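Local structure of beta-glucoside kinase (Listeria monocytogenes, 4HTL) at residues Ala7-Gly12 and Lys48-Glu53; Thr58-Ser63 and Leu99-Glu104; Asp39-Leu44 and Ile81-Asn86. The protein phosphorylates cellobiose with ATP to give cellobiose-6'-phosphate and may also regulate transcription of the cellobiose transport operon. All blocks are in the same frame, centred on the assembly; numbering follows the deposited sequence.

Interaction 1 of 3, residues Ala7-Gly12 and Lys48-Glu53; sequences AAFDIG and KVFLAE
CG of Phe-9 stands anti to its carbonyl carbon (chi1 -61°) and CG of Phe-50 anti to its backbone N (chi1 -172°), and the two rings meet between strand and helix. The contact packs helix 40-52 on the mixed five-stranded sheet of an actin-like ATPase domain, the fold of ROK kinases. Strand 7-11 and helix 48-52 run nearly antiparallel, with their axes 10.1 Å apart. No hydrogen bond joins them, and the contact is apolar. The two phenylalanine side chains come from opposite sides and run past one another. Their ring planes are steeply inclined, at 76°, and their centroids lie 5.7 Å apart. Phe-9 brings CE1 and CZ to the pair, and CZ comes within 3.8 Å of Phe-50 CD2. Leu-51 reaches the edge of the Phe-9 ring, where its CG lies 4.2 Å from Phe-9 CZ. Met-18 of strand 15-21 touches both phenylalanines, and Ile-60 of strand 59-64 touches Phe-9 and Leu-51. Strand 6-11 carries residues of the probable ATP site, assigned by similarity, Phe-9 among them. Earlier on this strand, Ala-7 points its CB at the helix. This methyl lies near the plane of the Phe-50 ring, at its edge, and 3.8 Å from Leu-51 CD2.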
ATOM      1  N   ALA A   7     -11.169  13.000  28.442  1.00 29.86           N
ATOM      2  CA  ALA A   7     -10.890  14.244  27.713  1.00 26.28           C
ATOM      3  C   ALA A   7     -10.228  13.900  26.378  1.00 26.19           C
ATOM      4  O   ALA A   7      -9.139  13.327  26.359  1.00 31.62           O
ATOM      5  CB  ALA A   7      -9.992  15.161  28.527  1.00 28.50           C
ATOM      6  N   ALA A   8     -10.892  14.241  25.278  1.00 25.41           N
ATOM      7  CA  ALA A   8     -10.403  13.949  23.936  1.00 23.33           C
ATOM      8  C   ALA A   8     -10.021  15.234  23.234  1.00 23.30           C
ATOM      9  O   ALA A   8     -10.744  16.258  23.310  1.00 25.80           O
ATOM     10  CB  ALA A   8     -11.467  13.179  23.115  1.00 24.61           C
ATOM     11  N   PHE A   9      -8.914  15.176  22.514  1.00 22.75           N
ATOM     12  CA  PHE A   9      -8.440  16.269  21.725  1.00 22.14           C
ATOM     13  C   PHE A   9      -8.160  15.842  20.302  1.00 21.46           C
ATOM     14  O   PHE A   9      -7.465  14.871  20.067  1.00 24.76           O
ATOM     15  CB  PHE A   9      -7.139  16.848  22.300  1.00 25.90           C
ATOM     16  CG  PHE A   9      -7.277  17.395  23.685  1.00 27.39           C
ATOM     17  CD1 PHE A   9      -7.809  18.650  23.874  1.00 31.37           C
ATOM     18  CD2 PHE A   9      -6.927  16.639  24.799  1.00 30.98           C
ATOM     19  CE1 PHE A   9      -7.981  19.162  25.149  1.00 30.10           C
ATOM     20  CE2 PHE A   9      -7.101  17.144  26.083  1.00 34.78           C
ATOM     21  CZ  PHE A   9      -7.635  18.406  26.258  1.00 31.60           C
ATOM     22  N   ASP A  10      -8.625  16.651  19.359  1.00 25.65           N
ATOM     23  CA  ASP A  10      -8.364  16.410  17.951  1.00 25.80           C
ATOM     24  C   ASP A  10      -7.754  17.653  17.355  1.00 24.37           C
ATOM     25  O   ASP A  10      -8.446  18.677  17.164  1.00 23.95           O
ATOM     26  CB  ASP A  10      -9.662  16.071  17.231  1.00 25.32           C
ATOM     27  CG  ASP A  10      -9.465  15.842  15.740  1.00 32.85           C
ATOM     28  OD1 ASP A  10      -8.347  15.455  15.258  1.00 35.26           O
ATOM     29  OD2 ASP A  10     -10.454  16.032  15.053  1.00 29.69           O
ATOM     30  N   ILE A  11      -6.463  17.555  17.067  1.00 25.11           N
ATOM     31  CA  ILE A  11      -5.670  18.664  16.562  1.00 29.05           C
ATOM     32  C   ILE A  11      -5.788  18.738  15.055  1.00 30.37           C
ATOM     33  O   ILE A  11      -5.251  17.877  14.332  1.00 32.25           O
ATOM     34  CB  ILE A  11      -4.193  18.497  16.959  1.00 28.34           C
ATOM     35  CG1 ILE A  11      -4.069  18.423  18.478  1.00 28.54           C
ATOM     36  CG2 ILE A  11      -3.384  19.672  16.415  1.00 33.06           C
ATOM     37  CD1 ILE A  11      -2.733  17.905  18.989  1.00 33.88           C
ATOM     38  N   GLY A  12      -6.548  19.728  14.588  1.00 37.45           N
ATOM     39  CA  GLY A  12      -6.817  19.940  13.159  1.00 38.70           C
ATOM     40  C   GLY A  12      -5.898  20.962  12.530  1.00 36.99           C
ATOM     41  O   GLY A  12      -4.957  21.460  13.172  1.00 49.81           O
ATOM     42  N   LYS A  48      -4.506  22.733  28.471  1.00 38.23           N
ATOM     43  CA  LYS A  48      -4.436  23.007  29.901  1.00 37.87           C
ATOM     44  C   LYS A  48      -5.715  23.661  30.402  1.00 33.75           C
ATOM     45  O   LYS A  48      -6.252  23.291  31.467  1.00 38.93           O
ATOM     46  CB  LYS A  48      -3.228  23.909  30.231  1.00 37.75           C
ATOM     47  CG  LYS A  48      -1.979  23.132  30.502  1.00 45.80           C
ATOM     48  CD  LYS A  48      -0.843  24.045  30.942  1.00 50.01           C
ATOM     49  CE  LYS A  48      -0.873  24.298  32.434  1.00 48.21           C
ATOM     50  NZ  LYS A  48      -0.579  23.060  33.217  1.00 54.84           N
ATOM     51  N   VAL A  49      -6.213  24.621  29.631  1.00 34.24           N
ATOM     52  CA  VAL A  49      -7.435  25.367  30.011  1.00 35.84           C
ATOM     53  C   VAL A  49      -8.647  24.420  30.007  1.00 40.77           C
ATOM     54  O   VAL A  49      -9.423  24.400  30.970  1.00 41.82           O
ATOM     55  CB  VAL A  49      -7.654  26.603  29.091  1.00 37.41           C
ATOM     56  CG1 VAL A  49      -9.060  27.201  29.258  1.00 42.48           C
ATOM     57  CG2 VAL A  49      -6.575  27.658  29.350  1.00 39.66           C
ATOM     58  N   PHE A  50      -8.774  23.589  28.972  1.00 38.11           N
ATOM     59  CA  PHE A  50      -9.901  22.632  28.900  1.00 31.26           C
ATOM     60  C   PHE A  50      -9.883  21.640  30.060  1.00 39.46           C
ATOM     61  O   PHE A  50     -10.927  21.347  30.633  1.00 40.11           O
ATOM     62  CB  PHE A  50      -9.879  21.872  27.574  1.00 34.34           C
ATOM     63  CG  PHE A  50     -11.094  20.991  27.315  1.00 35.31           C
ATOM     64  CD1 PHE A  50     -12.301  21.530  26.917  1.00 36.87           C
ATOM     65  CD2 PHE A  50     -11.011  19.615  27.457  1.00 35.35           C
ATOM     66  CE1 PHE A  50     -13.406  20.710  26.662  1.00 43.46           C
ATOM     67  CE2 PHE A  50     -12.112  18.794  27.217  1.00 37.04           C
ATOM     68  CZ  PHE A  50     -13.309  19.344  26.825  1.00 39.02           C
ATOM     69  N   LEU A  51      -8.694  21.147  30.425  1.00 38.09           N
ATOM     70  CA  LEU A  51      -8.562  20.169  31.522  1.00 37.44           C
ATOM     71  C   LEU A  51      -8.941  20.757  32.894  1.00 41.22           C
ATOM     72  O   LEU A  51      -9.628  20.103  33.679  1.00 53.44           O
ATOM     73  CB  LEU A  51      -7.149  19.577  31.542  1.00 41.70           C
ATOM     74  CG  LEU A  51      -6.807  18.664  30.349  1.00 35.10           C
ATOM     75  CD1 LEU A  51      -5.300  18.417  30.238  1.00 41.24           C
ATOM     76  CD2 LEU A  51      -7.604  17.348  30.431  1.00 38.77           C
ATOM     77  N   ALA A  52      -8.486  21.972  33.175  1.00 47.76           N
ATOM     78  CA  ALA A  52      -8.821  22.659  34.443  1.00 49.86           C
ATOM     79  C   ALA A  52     -10.324  22.881  34.567  1.00 53.47           C
ATOM     80  O   ALA A  52     -10.884  22.800  35.666  1.00 61.04           O
ATOM     81  CB  ALA A  52      -8.068  23.988  34.561  1.00 55.71           C
ATOM     82  N   GLU A  53     -10.962  23.152  33.427  1.00 51.46           N
ATOM     83  CA  GLU A  53     -12.420  23.308  33.335  1.00 52.60           C
ATOM     84  C   GLU A  53     -13.206  22.015  33.516  1.00 51.28           C
ATOM     85  O   GLU A  53     -14.406  22.076  33.660  1.00 46.15           O
ATOM     86  CB  GLU A  53     -12.815  23.893  31.964  1.00 49.34           C
ATOM     87  CG  GLU A  53     -12.350  25.323  31.736  1.00 51.22           C
ATOM     88  CD  GLU A  53     -12.629  25.837  30.337  1.00 48.49           C
ATOM     89  OE1 GLU A  53     -12.753  25.015  29.391  1.00 50.76           O
ATOM     90  OE2 GLU A  53     -12.722  27.081  30.193  1.00 62.81           O
TER

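Interaction 2 of 3, residues Thr58-Ser63 and Leu99-Glu104; sequences TGIAVS and LPVAIE
Residues Ile-60 to Ser-63 pair in parallel register with Val-101 to Glu-104, the strand directions differing by 10°, and four backbone hydrogen bonds join them. Ile-60 N donates to Pro-100 O at 2.9 Å, and Ile-60 O accepts from Ala-102 N. The pattern repeats two residues on, where Val-62 N donates to Ala-102 O and Val-62 O accepts from Glu-104 N. Carbonyls also receive CA-H contacts, the shortest from Val-101 CA to Ile-60 O at 3.2 Å. On one face of the sheet Val-62 and Ile-103 run alongside each other. CG1 is anti to the backbone N in both (chi1 -180° and -176°), and Val-62 CG1 is 4.0 Å from Ile-103 CD1. Beside them Ile-60 CB meets Val-101 CG2 at 4.1 Å. Helix 89-97 packs on this face. The other face carries Ala-61, Ala-102, Ser-63 and Glu-104, and helix 280-293 lies against it. At the start of the pair Pro-100 brings its CG and CD to Thr-58 O, with CD 3.3 Å from that oxygen. Leu-99 CD2 touches the same oxygen. Strand 101-105 is one of the two outermost strands of the sheet within this chain. Polar side chains find partners beyond the pair: Ser-63 OG is hydrogen-bonded to Asp-10 OD1, and Glu-104 forms a salt bridge with Arg-147. Backbone bonds thus set the register, while apolar side chains on the Ile-60 and Val-62 face pack against helix 89-97.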
ATOM      1  N   THR A  58     -11.009  11.323  33.727  1.00 39.88           N
ATOM      2  CA  THR A  58     -10.222  10.250  34.316  1.00 44.05           C
ATOM      3  C   THR A  58      -9.161   9.732  33.331  1.00 45.60           C
ATOM      4  O   THR A  58      -8.397   8.811  33.645  1.00 42.64           O
ATOM      5  CB  THR A  58     -11.153   9.094  34.712  1.00 48.58           C
ATOM      6  OG1 THR A  58     -11.858   8.649  33.544  1.00 52.61           O
ATOM      7  CG2 THR A  58     -12.176   9.527  35.816  1.00 59.28           C
ATOM      8  N   GLY A  59      -9.115  10.331  32.139  1.00 38.98           N
ATOM      9  CA  GLY A  59      -8.214   9.900  31.085  1.00 32.89           C
ATOM     10  C   GLY A  59      -8.165  10.938  29.974  1.00 31.23           C
ATOM     11  O   GLY A  59      -9.060  11.786  29.859  1.00 32.43           O
ATOM     12  N   ILE A  60      -7.104  10.879  29.173  1.00 31.91           N
ATOM     13  CA  ILE A  60      -6.897  11.832  28.085  1.00 30.06           C
ATOM     14  C   ILE A  60      -6.527  11.072  26.813  1.00 31.47           C
ATOM     15  O   ILE A  60      -5.661  10.192  26.853  1.00 28.78           O
ATOM     16  CB  ILE A  60      -5.794  12.870  28.411  1.00 32.45           C
ATOM     17  CG1 ILE A  60      -6.099  13.657  29.717  1.00 34.91           C
ATOM     18  CG2 ILE A  60      -5.598  13.819  27.225  1.00 30.30           C
ATOM     19  CD1 ILE A  60      -4.940  14.496  30.231  1.00 36.51           C
ATOM     20  N   ALA A  61      -7.188  11.424  25.700  1.00 29.32           N
ATOM     21  CA  ALA A  61      -7.012  10.769  24.398  1.00 21.50           C
ATOM     22  C   ALA A  61      -6.760  11.864  23.370  1.00 22.17           C
ATOM     23  O   ALA A  61      -7.501  12.853  23.301  1.00 24.88           O
ATOM     24  CB  ALA A  61      -8.268   9.974  24.019  1.00 23.16           C
ATOM     25  N   VAL A  62      -5.692  11.711  22.604  1.00 22.00           N
ATOM     26  CA  VAL A  62      -5.285  12.714  21.619  1.00 22.68           C
ATOM     27  C   VAL A  62      -5.213  12.129  20.214  1.00 20.84           C
ATOM     28  O   VAL A  62      -4.646  11.025  20.005  1.00 22.86           O
ATOM     29  CB  VAL A  62      -3.901  13.312  21.993  1.00 23.23           C
ATOM     30  CG1 VAL A  62      -3.459  14.372  20.967  1.00 24.94           C
ATOM     31  CG2 VAL A  62      -3.919  13.855  23.433  1.00 26.18           C
ATOM     32  N   SER A  63      -5.736  12.909  19.253  1.00 22.35           N
ATOM     33  CA  SER A  63      -5.552  12.691  17.827  1.00 21.19           C
ATOM     34  C   SER A  63      -4.651  13.855  17.326  1.00 21.15           C
ATOM     35  O   SER A  63      -5.020  15.037  17.395  1.00 23.41           O
ATOM     36  CB  SER A  63      -6.917  12.679  17.116  1.00 21.28           C
ATOM     37  OG  SER A  63      -6.849  12.992  15.746  1.00 20.34           O
ATOM     38  N   LEU A  99      -3.032  11.733  34.977  1.00 50.55           N
ATOM     39  CA  LEU A  99      -4.037  10.882  34.349  1.00 43.96           C
ATOM     40  C   LEU A  99      -3.412  10.033  33.277  1.00 44.24           C
ATOM     41  O   LEU A  99      -2.427  10.459  32.657  1.00 43.89           O
ATOM     42  CB  LEU A  99      -5.128  11.725  33.689  1.00 43.54           C
ATOM     43  CG  LEU A  99      -6.005  12.520  34.651  1.00 47.44           C
ATOM     44  CD1 LEU A  99      -6.941  13.412  33.849  1.00 48.49           C
ATOM     45  CD2 LEU A  99      -6.786  11.593  35.589  1.00 48.02           C
ATOM     46  N   PRO A 100      -3.994   8.842  33.016  1.00 40.93           N
ATOM     47  CA  PRO A 100      -3.534   8.056  31.861  1.00 41.29           C
ATOM     48  C   PRO A 100      -3.808   8.802  30.554  1.00 37.40           C
ATOM     49  O   PRO A 100      -4.837   9.490  30.430  1.00 36.51           O
ATOM     50  CB  PRO A 100      -4.362   6.776  31.942  1.00 45.31           C
ATOM     51  CG  PRO A 100      -5.571   7.146  32.739  1.00 47.79           C
ATOM     52  CD  PRO A 100      -5.124   8.198  33.712  1.00 41.74           C
ATOM     53  N   VAL A 101      -2.869   8.680  29.612  1.00 40.44           N
ATOM     54  CA  VAL A 101      -2.900   9.398  28.336  1.00 35.57           C
ATOM     55  C   VAL A 101      -2.630   8.420  27.187  1.00 34.94           C
ATOM     56  O   VAL A 101      -1.832   7.479  27.319  1.00 34.51           O
ATOM     57  CB  VAL A 101      -1.852  10.546  28.313  1.00 36.67           C
ATOM     58  CG1 VAL A 101      -1.892  11.298  26.976  1.00 35.38           C
ATOM     59  CG2 VAL A 101      -2.088  11.499  29.492  1.00 37.07           C
ATOM     60  N   ALA A 102      -3.331   8.620  26.080  1.00 28.71           N
ATOM     61  CA  ALA A 102      -3.039   7.926  24.846  1.00 25.55           C
ATOM     62  C   ALA A 102      -3.003   8.934  23.696  1.00 25.47           C
ATOM     63  O   ALA A 102      -3.672   9.983  23.707  1.00 25.91           O
ATOM     64  CB  ALA A 102      -4.035   6.811  24.576  1.00 26.06           C
ATOM     65  N   ILE A 103      -2.189   8.601  22.710  1.00 25.14           N
ATOM     66  CA  ILE A 103      -2.039   9.431  21.535  0.70 24.15           C
ATOM     67  C   ILE A 103      -1.907   8.562  20.271  1.00 24.22           C
ATOM     68  O   ILE A 103      -1.270   7.487  20.293  1.00 23.69           O
ATOM     69  CB  ILE A 103      -0.845  10.354  21.696  0.70 24.66           C
ATOM     70  CG1 ILE A 103      -0.741  11.301  20.507  0.70 22.93           C
ATOM     71  CG2 ILE A 103       0.422   9.543  21.861  0.70 29.40           C
ATOM     72  CD1 ILE A 103       0.085  12.513  20.817  0.70 26.81           C
ATOM     73  N   GLU A 104      -2.523   9.030  19.174  1.00 22.59           N
ATOM     74  CA  GLU A 104      -2.490   8.336  17.886  1.00 21.11           C
ATOM     75  C   GLU A 104      -2.556   9.433  16.815  1.00 19.99           C
ATOM     76  O   GLU A 104      -2.979  10.555  17.085  1.00 20.50           O
ATOM     77  CB  GLU A 104      -3.659   7.339  17.773  1.00 19.88           C
ATOM     78  CG  GLU A 104      -3.817   6.564  16.438  1.00 18.33           C
ATOM     79  CD  GLU A 104      -2.612   5.786  15.999  1.00 20.47           C
ATOM     80  OE1 GLU A 104      -2.527   4.606  16.328  1.00 21.60           O
ATOM     81  OE2 GLU A 104      -1.751   6.365  15.288  1.00 19.03           O
TER

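Interaction 3 of 3, residues Asp39-Leu44 and Ile81-Asn86; sequences DGDQIL and IRRFDN
Asp-41 and Arg-83 form the salt bridge of this contact, where Arg-83 NE donates to Asp-41 OD1 at 3.0 Å with an N-H...O angle of 146°. Arg-83 CG is anti to its backbone N (chi1 170°), and the chain bends at chi2. The oxygen is met on its syn side, 31° out of the carboxylate plane, and lies near the guanidinium plane. The two side chains cross at about a right angle. Leu-44 CD1 lies over one face of the same guanidinium, 4.0 Å from Arg-83 NH2. Beneath this polar edge the packing is apolar. Ile-43 and Ile-81 reach each other tip to tip, CD1 to CD1, at 3.5 Å. Leu-44 CG and Ile-43 CG2 both meet the edge of the Phe-84 ring, and Leu-44 CG is 3.9 Å from Phe-84 CE1. Gly-40 brings the backbones close. Its CA lies 3.4 Å from Ile-81 CG2 and also touches Arg-83 CB. A water accepts from Gly-40 N and from Arg-83 N, linking the first turn of the helix to the loop.

Further out, each segment has its own internal bonds. Asp-39 is the N-cap of helix 40-52, and its OD1 accepts from Gln-42 N, from above the carboxylate plane. Residues 82-84 form a short 3-10 turn. Arg-82 grips Asp-85 side-on, with NE to OD2 at 2.7 Å and NH2 to OD1. Ile-81 CG2 lies over one face of the Phe-84 ring, toward its rim. Phe-87 meets the Phe-84 ring and makes a cation-pi contact with Arg-83. The contact thus joins the start of helix 40-52 to the loop between strands 74-77 and 87-88, with Ile-11 of strand 6-11 touching Ile-43, Ile-81 and Phe-84, and helix 89-97 meeting Leu-44.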
ATOM      1  N   ASP A  39       0.476  26.527  15.897  1.00 48.10           N
ATOM      2  CA  ASP A  39       1.313  26.877  16.997  1.00 42.58           C
ATOM      3  C   ASP A  39       1.088  25.865  18.113  1.00 43.21           C
ATOM      4  O   ASP A  39       0.021  25.850  18.749  1.00 41.52           O
ATOM      5  CB  ASP A  39       0.883  28.305  17.409  1.00 48.18           C
ATOM      6  CG  ASP A  39       1.516  28.806  18.700  1.00 53.34           C
ATOM      7  OD1 ASP A  39       2.128  28.039  19.457  1.00 48.51           O
ATOM      8  OD2 ASP A  39       1.365  30.017  18.962  1.00 65.03           O
ATOM      9  N   GLY A  40       2.081  24.998  18.321  1.00 39.43           N
ATOM     10  CA  GLY A  40       1.986  23.928  19.323  1.00 39.27           C
ATOM     11  C   GLY A  40       1.793  24.454  20.722  1.00 35.46           C
ATOM     12  O   GLY A  40       1.077  23.870  21.526  1.00 32.75           O
ATOM     13  N   ASP A  41       2.501  25.531  21.047  1.00 38.91           N
ATOM     14  CA  ASP A  41       2.302  26.156  22.361  1.00 36.22           C
ATOM     15  C   ASP A  41       0.872  26.626  22.614  1.00 34.02           C
ATOM     16  O   ASP A  41       0.371  26.432  23.726  1.00 34.66           O
ATOM     17  CB  ASP A  41       3.338  27.245  22.603  1.00 38.77           C
ATOM     18  CG  ASP A  41       4.728  26.674  22.698  1.00 46.59           C
ATOM     19  OD1 ASP A  41       4.938  25.714  23.483  1.00 48.73           O
ATOM     20  OD2 ASP A  41       5.601  27.161  21.963  1.00 60.17           O
ATOM     21  N   GLN A  42       0.207  27.219  21.615  1.00 34.10           N
ATOM     22  CA  GLN A  42      -1.192  27.585  21.771  0.70 33.93           C
ATOM     23  C   GLN A  42      -2.025  26.326  22.007  1.00 33.57           C
ATOM     24  O   GLN A  42      -2.900  26.310  22.848  1.00 31.49           O
ATOM     25  CB  GLN A  42      -1.688  28.324  20.531  0.70 37.23           C
ATOM     26  CG  GLN A  42      -3.051  28.973  20.705  0.70 40.81           C
ATOM     27  CD  GLN A  42      -3.069  30.008  21.819  0.70 41.07           C
ATOM     28  OE1 GLN A  42      -2.076  30.691  22.064  0.70 39.75           O
ATOM     29  NE2 GLN A  42      -4.197  30.114  22.504  0.70 41.00           N
ATOM     30  N   ILE A  43      -1.721  25.249  21.271  1.00 33.74           N
ATOM     31  CA  ILE A  43      -2.470  24.018  21.464  1.00 30.85           C
ATOM     32  C   ILE A  43      -2.308  23.495  22.888  1.00 33.97           C
ATOM     33  O   ILE A  43      -3.301  23.074  23.517  1.00 31.00           O
ATOM     34  CB  ILE A  43      -2.086  22.903  20.436  1.00 28.67           C
ATOM     35  CG1 ILE A  43      -2.540  23.303  19.019  1.00 29.86           C
ATOM     36  CG2 ILE A  43      -2.628  21.542  20.865  1.00 31.15           C
ATOM     37  CD1 ILE A  43      -1.836  22.565  17.912  1.00 31.21           C
ATOM     38  N   LEU A  44      -1.079  23.533  23.417  1.00 32.52           N
ATOM     39  CA  LEU A  44      -0.851  23.049  24.765  1.00 28.30           C
ATOM     40  C   LEU A  44      -1.598  23.912  25.775  1.00 30.22           C
ATOM     41  O   LEU A  44      -2.128  23.407  26.795  1.00 30.40           O
ATOM     42  CB  LEU A  44       0.630  22.996  25.072  1.00 29.52           C
ATOM     43  CG  LEU A  44       1.444  22.001  24.230  1.00 30.98           C
ATOM     44  CD1 LEU A  44       2.915  22.239  24.489  1.00 33.25           C
ATOM     45  CD2 LEU A  44       1.039  20.576  24.573  1.00 32.99           C
ATOM     46  N   ILE A  81       2.878  21.191  12.986  1.00 45.12           N
ATOM     47  CA  ILE A  81       3.193  21.735  14.303  1.00 42.82           C
ATOM     48  C   ILE A  81       4.655  21.458  14.631  1.00 45.26           C
ATOM     49  O   ILE A  81       4.986  20.423  15.222  1.00 40.05           O
ATOM     50  CB  ILE A  81       2.262  21.112  15.382  1.00 38.14           C
ATOM     51  CG1 ILE A  81       0.798  21.156  14.921  1.00 41.81           C
ATOM     52  CG2 ILE A  81       2.398  21.815  16.733  1.00 39.20           C
ATOM     53  CD1 ILE A  81      -0.085  20.330  15.794  1.00 41.31           C
ATOM     54  N   ARG A  82       5.535  22.384  14.238  1.00 41.80           N
ATOM     55  CA  ARG A  82       6.984  22.214  14.471  1.00 44.23           C
ATOM     56  C   ARG A  82       7.296  22.024  15.967  1.00 40.59           C
ATOM     57  O   ARG A  82       8.238  21.313  16.324  1.00 43.42           O
ATOM     58  CB  ARG A  82       7.801  23.406  13.927  1.00 48.68           C
ATOM     59  CG  ARG A  82       7.806  23.593  12.415  1.00 58.18           C
ATOM     60  CD  ARG A  82       8.758  22.629  11.702  1.00 59.40           C
ATOM     61  NE  ARG A  82       8.326  21.251  11.889  1.00 51.55           N
ATOM     62  CZ  ARG A  82       7.295  20.679  11.257  1.00 51.74           C
ATOM     63  NH1 ARG A  82       6.594  21.355  10.342  1.00 44.38           N
ATOM     64  NH2 ARG A  82       6.956  19.417  11.544  1.00 47.51           N
ATOM     65  N   ARG A  83       6.507  22.652  16.838  1.00 39.64           N
ATOM     66  CA  ARG A  83       6.706  22.521  18.285  1.00 37.32           C
ATOM     67  C   ARG A  83       6.622  21.067  18.785  1.00 35.59           C
ATOM     68  O   ARG A  83       7.200  20.723  19.825  1.00 36.24           O
ATOM     69  CB  ARG A  83       5.715  23.433  19.062  1.00 43.69           C
ATOM     70  CG  ARG A  83       5.647  23.238  20.586  1.00 48.17           C
ATOM     71  CD  ARG A  83       6.892  23.701  21.345  1.00 54.71           C
ATOM     72  NE  ARG A  83       6.750  23.435  22.781  1.00 53.89           N
ATOM     73  CZ  ARG A  83       7.076  22.296  23.402  1.00 57.59           C
ATOM     74  NH1 ARG A  83       7.585  21.263  22.735  1.00 54.45           N
ATOM     75  NH2 ARG A  83       6.891  22.183  24.714  1.00 52.51           N
ATOM     76  N   PHE A  84       5.903  20.222  18.051  1.00 38.48           N
ATOM     77  CA  PHE A  84       5.713  18.849  18.452  1.00 31.84           C
ATOM     78  C   PHE A  84       6.733  17.889  17.794  1.00 32.39           C
ATOM     79  O   PHE A  84       6.685  16.690  18.050  1.00 29.65           O
ATOM     80  CB  PHE A  84       4.273  18.395  18.142  1.00 31.55           C
ATOM     81  CG  PHE A  84       3.192  19.045  18.983  1.00 29.76           C
ATOM     82  CD1 PHE A  84       3.482  19.896  20.048  1.00 31.13           C
ATOM     83  CD2 PHE A  84       1.855  18.799  18.701  1.00 28.73           C
ATOM     84  CE1 PHE A  84       2.477  20.484  20.803  1.00 35.29           C
ATOM     85  CE2 PHE A  84       0.847  19.369  19.468  1.00 34.32           C
ATOM     86  CZ  PHE A  84       1.160  20.216  20.520  1.00 32.50           C
ATOM     87  N   ASP A  85       7.653  18.385  16.967  1.00 34.53           N
ATOM     88  CA  ASP A  85       8.746  17.514  16.457  1.00 34.66           C
ATOM     89  C   ASP A  85       9.589  16.965  17.615  1.00 38.08           C
ATOM     90  O   ASP A  85      10.080  17.727  18.461  1.00 39.16           O
ATOM     91  CB  ASP A  85       9.702  18.279  15.541  1.00 37.11           C
ATOM     92  CG  ASP A  85       9.084  18.703  14.234  1.00 32.53           C
ATOM     93  OD1 ASP A  85       8.087  18.095  13.761  1.00 36.03           O
ATOM     94  OD2 ASP A  85       9.637  19.660  13.649  1.00 38.20           O
ATOM     95  N   ASN A  86       9.793  15.656  17.628  1.00 33.65           N
ATOM     96  CA  ASN A  86      10.559  15.006  18.688  1.00 36.19           C
ATOM     97  C   ASN A  86      10.051  15.420  20.075  1.00 39.61           C
ATOM     98  O   ASN A  86      10.852  15.731  20.963  1.00 37.64           O
ATOM     99  CB  ASN A  86      12.071  15.318  18.542  1.00 43.80           C
ATOM    100  CG  ASN A  86      12.909  14.499  19.482  1.00 51.79           C
ATOM    101  OD1 ASN A  86      12.579  13.350  19.771  1.00 52.12           O
ATOM    102  ND2 ASN A  86      13.973  15.092  20.004  1.00 54.80           N
TER
HETATM  103  O   HOH W   1       4.394  24.838  16.432  1.00 47.77           O

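Overall arrangement
Interactions 1 and 3 use opposite ends of helix 40-52, and interactions 1 and 2 share the five-stranded sheet through neighbouring strands 6-11 and 59-64. All three are largely buried. Interaction 1 is purely apolar, helix on sheet. Interaction 2 lies within the sheet and rests on backbone hydrogen bonds. Interaction 3 is mixed: its inner side is apolar, while Asp-41 is exposed and pairs with Arg-83 at the surface. Ile-11, at the end of strand 6-11, brings interactions 1 and 3 into touch. Interactions 1 and 2 touch through probable backbone hydrogen bonds, whereas interactions 2 and 3 stay about 7 Å apart at their nearest atoms.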